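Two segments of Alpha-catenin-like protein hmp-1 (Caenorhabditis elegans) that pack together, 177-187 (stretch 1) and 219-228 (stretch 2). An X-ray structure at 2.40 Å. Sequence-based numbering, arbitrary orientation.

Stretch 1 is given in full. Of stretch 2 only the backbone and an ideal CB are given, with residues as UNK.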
# COMPACT_ATOMS: atom_id res chain seq x y z
N SER A 177 11.56 -12.81 6.66
CA SER A 177 12.91 -12.71 7.20
C SER A 177 13.75 -11.69 6.43
O SER A 177 14.41 -10.85 7.02
CB SER A 177 13.60 -14.07 7.18
OG SER A 177 14.94 -13.96 7.64
N VAL A 178 13.70 -11.77 5.10
CA VAL A 178 14.42 -10.84 4.24
C VAL A 178 13.90 -9.41 4.43
O VAL A 178 14.68 -8.47 4.54
CB VAL A 178 14.32 -11.23 2.76
CG1 VAL A 178 14.80 -10.10 1.86
CG2 VAL A 178 15.12 -12.50 2.49
N ILE A 179 12.58 -9.27 4.46
CA ILE A 179 11.95 -7.96 4.65
C ILE A 179 12.36 -7.30 5.96
O ILE A 179 12.67 -6.11 5.99
CB ILE A 179 10.41 -8.09 4.60
CG1 ILE A 179 9.96 -8.48 3.18
CG2 ILE A 179 9.74 -6.79 5.03
CD1 ILE A 179 8.52 -8.89 3.08
N GLN A 180 12.37 -8.07 7.04
CA GLN A 180 12.70 -7.53 8.35
C GLN A 180 14.17 -7.13 8.44
O GLN A 180 14.50 -6.09 9.00
CB GLN A 180 12.34 -8.52 9.45
CG GLN A 180 10.84 -8.61 9.68
CD GLN A 180 10.45 -9.67 10.69
OE1 GLN A 180 11.15 -10.67 10.86
NE2 GLN A 180 9.33 -9.45 11.37
N HIS A 181 15.06 -7.97 7.90
CA HIS A 181 16.48 -7.65 7.89
C HIS A 181 16.77 -6.41 7.04
O HIS A 181 17.53 -5.53 7.45
CB HIS A 181 17.31 -8.83 7.37
CG HIS A 181 17.36 -10.00 8.31
ND1 HIS A 181 16.38 -10.96 8.37
CD2 HIS A 181 18.29 -10.35 9.24
CE1 HIS A 181 16.69 -11.85 9.28
NE2 HIS A 181 17.85 -11.51 9.83
N THR A 182 16.13 -6.35 5.88
CA THR A 182 16.30 -5.22 4.97
C THR A 182 15.77 -3.93 5.59
O THR A 182 16.39 -2.88 5.46
CB THR A 182 15.59 -5.48 3.63
OG1 THR A 182 16.02 -6.74 3.09
CG2 THR A 182 15.89 -4.37 2.63
N ALA A 183 14.65 -4.03 6.29
CA ALA A 183 14.07 -2.87 6.96
C ALA A 183 15.00 -2.32 8.04
O ALA A 183 15.19 -1.11 8.16
CB ALA A 183 12.71 -3.21 7.55
N ALA A 184 15.59 -3.23 8.82
CA ALA A 184 16.53 -2.83 9.87
C ALA A 184 17.80 -2.20 9.29
O ALA A 184 18.38 -1.30 9.89
CB ALA A 184 16.90 -4.03 10.73
N GLN A 185 18.22 -2.67 8.12
CA GLN A 185 19.39 -2.11 7.46
C GLN A 185 19.11 -0.70 6.92
O GLN A 185 19.95 0.19 7.02
CB GLN A 185 19.87 -3.02 6.33
CG GLN A 185 20.57 -4.28 6.81
CD GLN A 185 21.01 -5.18 5.68
OE1 GLN A 185 20.26 -6.04 5.23
NE2 GLN A 185 22.24 -4.99 5.21
N LEU A 186 17.92 -0.51 6.35
CA LEU A 186 17.51 0.80 5.87
C LEU A 186 17.36 1.79 7.02
O LEU A 186 17.74 2.95 6.91
CB LEU A 186 16.20 0.70 5.09
CG LEU A 186 16.32 0.12 3.67
CD1 LEU A 186 14.96 -0.24 3.10
CD2 LEU A 186 17.03 1.11 2.77
N GLU A 187 16.80 1.31 8.12
CA GLU A 187 16.65 2.12 9.33
C GLU A 187 18.01 2.59 9.85
O GLU A 187 18.15 3.70 10.37
CB GLU A 187 15.91 1.32 10.40
CG GLU A 187 15.74 2.02 11.73
CD GLU A 187 14.97 1.17 12.72
OE1 GLU A 187 15.43 0.05 13.03
OE2 GLU A 187 13.90 1.62 13.19
N UNK A 219 23.98 2.36 -2.28
CA UNK A 219 23.69 1.36 -1.25
C UNK A 219 22.23 1.48 -0.82
O UNK A 219 21.56 0.47 -0.59
CB UNK A 219 24.62 1.53 -0.05
N UNK A 220 21.75 2.71 -0.72
CA UNK A 220 20.37 2.96 -0.32
C UNK A 220 19.38 2.43 -1.36
O UNK A 220 18.47 1.67 -1.02
CB UNK A 220 20.15 4.46 -0.10
N UNK A 221 19.57 2.84 -2.61
CA UNK A 221 18.67 2.42 -3.68
C UNK A 221 18.70 0.91 -3.92
O UNK A 221 17.71 0.33 -4.36
CB UNK A 221 19.03 3.15 -4.97
N UNK A 222 19.84 0.28 -3.65
CA UNK A 222 19.94 -1.18 -3.75
C UNK A 222 19.06 -1.87 -2.70
O UNK A 222 18.41 -2.87 -2.99
CB UNK A 222 21.40 -1.62 -3.59
N UNK A 223 19.07 -1.34 -1.48
CA UNK A 223 18.29 -1.91 -0.39
C UNK A 223 16.79 -1.66 -0.56
O UNK A 223 15.98 -2.54 -0.29
CB UNK A 223 18.76 -1.33 0.95
N UNK A 224 16.44 -0.46 -1.01
CA UNK A 224 15.04 -0.12 -1.26
C UNK A 224 14.46 -1.00 -2.37
O UNK A 224 13.33 -1.47 -2.28
CB UNK A 224 14.91 1.36 -1.63
N UNK A 225 15.25 -1.23 -3.42
CA UNK A 225 14.83 -2.08 -4.53
C UNK A 225 14.56 -3.50 -4.04
O UNK A 225 13.56 -4.12 -4.40
CB UNK A 225 15.89 -2.09 -5.63
N UNK A 226 15.46 -4.00 -3.20
CA UNK A 226 15.31 -5.30 -2.56
C UNK A 226 14.02 -5.36 -1.75
O UNK A 226 13.25 -6.31 -1.85
CB UNK A 226 16.51 -5.60 -1.66
N UNK A 227 13.79 -4.34 -0.93
CA UNK A 227 12.64 -4.30 -0.05
C UNK A 227 11.33 -4.22 -0.83
O UNK A 227 10.35 -4.89 -0.50
CB UNK A 227 12.76 -3.11 0.91
N UNK A 228 11.33 -3.41 -1.89
CA UNK A 228 10.15 -3.23 -2.72
C UNK A 228 9.78 -4.55 -3.39
O UNK A 228 8.61 -4.92 -3.44
CB UNK A 228 10.39 -2.14 -3.77

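Both stretches are helices, running nearly antiparallel at 151°, with axes 9.6 Å apart at closest approach. Every position of stretch 2 has helical backbone angles, so most residue types would be tolerated by the backbone alone.

Position 219 has nothing of stretch 1 within 5.5 Å of its CB. Stretch 1 sets no demand here. The residue is Ala219.

Position 220 points sideways, and its CB lies 5.4 Å from Leu186 CD2. A small residue would not reach that methyl from here; a long apolar or aromatic one could. The residue is Trp220. With chi1 in t, its ring turns back toward stretch 1. Leu186 CD2 sits over the face of the six-membered ring, 3.6 Å from its centroid, in a CH-pi contact. Trp220 CZ3 also comes 3.4 Å from Leu186 O.

Position 221 points away, and many residues would suit it. It is Phe221, which makes no contact with stretch 1.

Position 222 points sideways with no partner in reach, so a polar residue is as likely as any. It is Asp222, and its end leads away from stretch 1.

Position 223 points toward stretch 1. Its CB is 3.5 Å from Leu186 CD2 and 4.5 Å from Thr182 CG2, with the Gln185 amide farther out. A long side chain with an apolar stem and a polar end would suit both surroundings; Lys, Arg, Gln or Glu all qualify. The residue is Lys223. Its CB packs on Leu186, and its NZ lies 3.1 Å from Gln185 NE2. Its carbonyl O is 3.4 Å from Thr182 CG2.

Position 224 points away, yet its CB is 4.9 Å from Leu186 CD2. A branched apolar residue could still touch that methyl. Val224 does so, with CG2 3.9 Å from Leu186 CD2.

Position 225 is out of reach and unconstrained by stretch 1. Arg225 makes a long salt bridge to Asp222, NH1 to OD1 3.6 Å.

Position 226 points toward stretch 1, with its CB 4.5 Å from Thr182 CG2 and Val178 beyond. Leu, Ile or Met would fit. It is Leu226: CD2 lies 3.5 Å from Thr182 OG1, and CD1 lies 4.3 Å from Val178 CG1.

Position 227 points sideways, but its CA is 6.0 Å from Ile179 CA. Thr182, Leu186 and Ile179 offer apolar carbons, favouring Leu, Ile or Met. Leu227 places CD2 3.6 Å from Leu186 CD1 and CD1 3.9 Å from Ile179 CG2. With Trp220, Lys223 and Val224, it forms the hole that receives Leu186.

Position 228 is out of reach, so stretch 1 sets no preference and many residues would suit. It is Thr228, whose OG1 donates to Val224 O at 2.7 Å.

Stretch 2 (219-228) AWFDKVRLLT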
# COMPACT_ATOMS: atom_id res chain seq x y z
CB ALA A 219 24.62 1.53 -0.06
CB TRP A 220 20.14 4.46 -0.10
CG TRP A 220 18.72 4.78 0.23
CD1 TRP A 220 17.75 5.20 -0.64
CD2 TRP A 220 18.09 4.69 1.51
NE1 TRP A 220 16.56 5.39 0.03
CE2 TRP A 220 16.74 5.08 1.35
CE3 TRP A 220 18.54 4.32 2.78
CZ2 TRP A 220 15.84 5.10 2.41
CZ3 TRP A 220 17.64 4.35 3.84
CH2 TRP A 220 16.31 4.74 3.65
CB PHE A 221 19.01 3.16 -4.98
CG PHE A 221 18.45 4.56 -5.04
CD1 PHE A 221 17.26 4.87 -4.40
CD2 PHE A 221 19.10 5.56 -5.74
CE1 PHE A 221 16.73 6.15 -4.45
CE2 PHE A 221 18.58 6.84 -5.80
CZ PHE A 221 17.40 7.13 -5.16
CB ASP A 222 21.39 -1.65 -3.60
CG ASP A 222 22.24 -1.31 -4.82
OD1 ASP A 222 21.68 -0.95 -5.87
OD2 ASP A 222 23.48 -1.42 -4.71
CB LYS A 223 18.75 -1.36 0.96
CG LYS A 223 20.19 -1.65 1.32
CD LYS A 223 20.42 -3.14 1.52
CE LYS A 223 21.86 -3.41 1.93
NZ LYS A 223 22.12 -4.87 2.08
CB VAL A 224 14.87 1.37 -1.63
CG1 VAL A 224 13.50 1.63 -2.24
CG2 VAL A 224 15.09 2.24 -0.40
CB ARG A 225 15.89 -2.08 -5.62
CG ARG A 225 15.54 -2.91 -6.85
CD ARG A 225 16.53 -2.67 -7.98
NE ARG A 225 16.48 -1.29 -8.48
CZ ARG A 225 17.41 -0.37 -8.23
NH1 ARG A 225 18.48 -0.67 -7.50
NH2 ARG A 225 17.27 0.86 -8.72
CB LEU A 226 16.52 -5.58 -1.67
CG LEU A 226 16.44 -6.81 -0.77
CD1 LEU A 226 16.19 -8.02 -1.62
CD2 LEU A 226 17.72 -7.00 0.03
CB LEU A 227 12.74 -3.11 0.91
CG LEU A 227 11.50 -2.82 1.75
CD1 LEU A 227 11.19 -3.99 2.66
CD2 LEU A 227 11.65 -1.53 2.55
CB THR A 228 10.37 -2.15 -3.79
OG1 THR A 228 10.84 -0.95 -3.17
CG2 THR A 228 9.06 -1.86 -4.52
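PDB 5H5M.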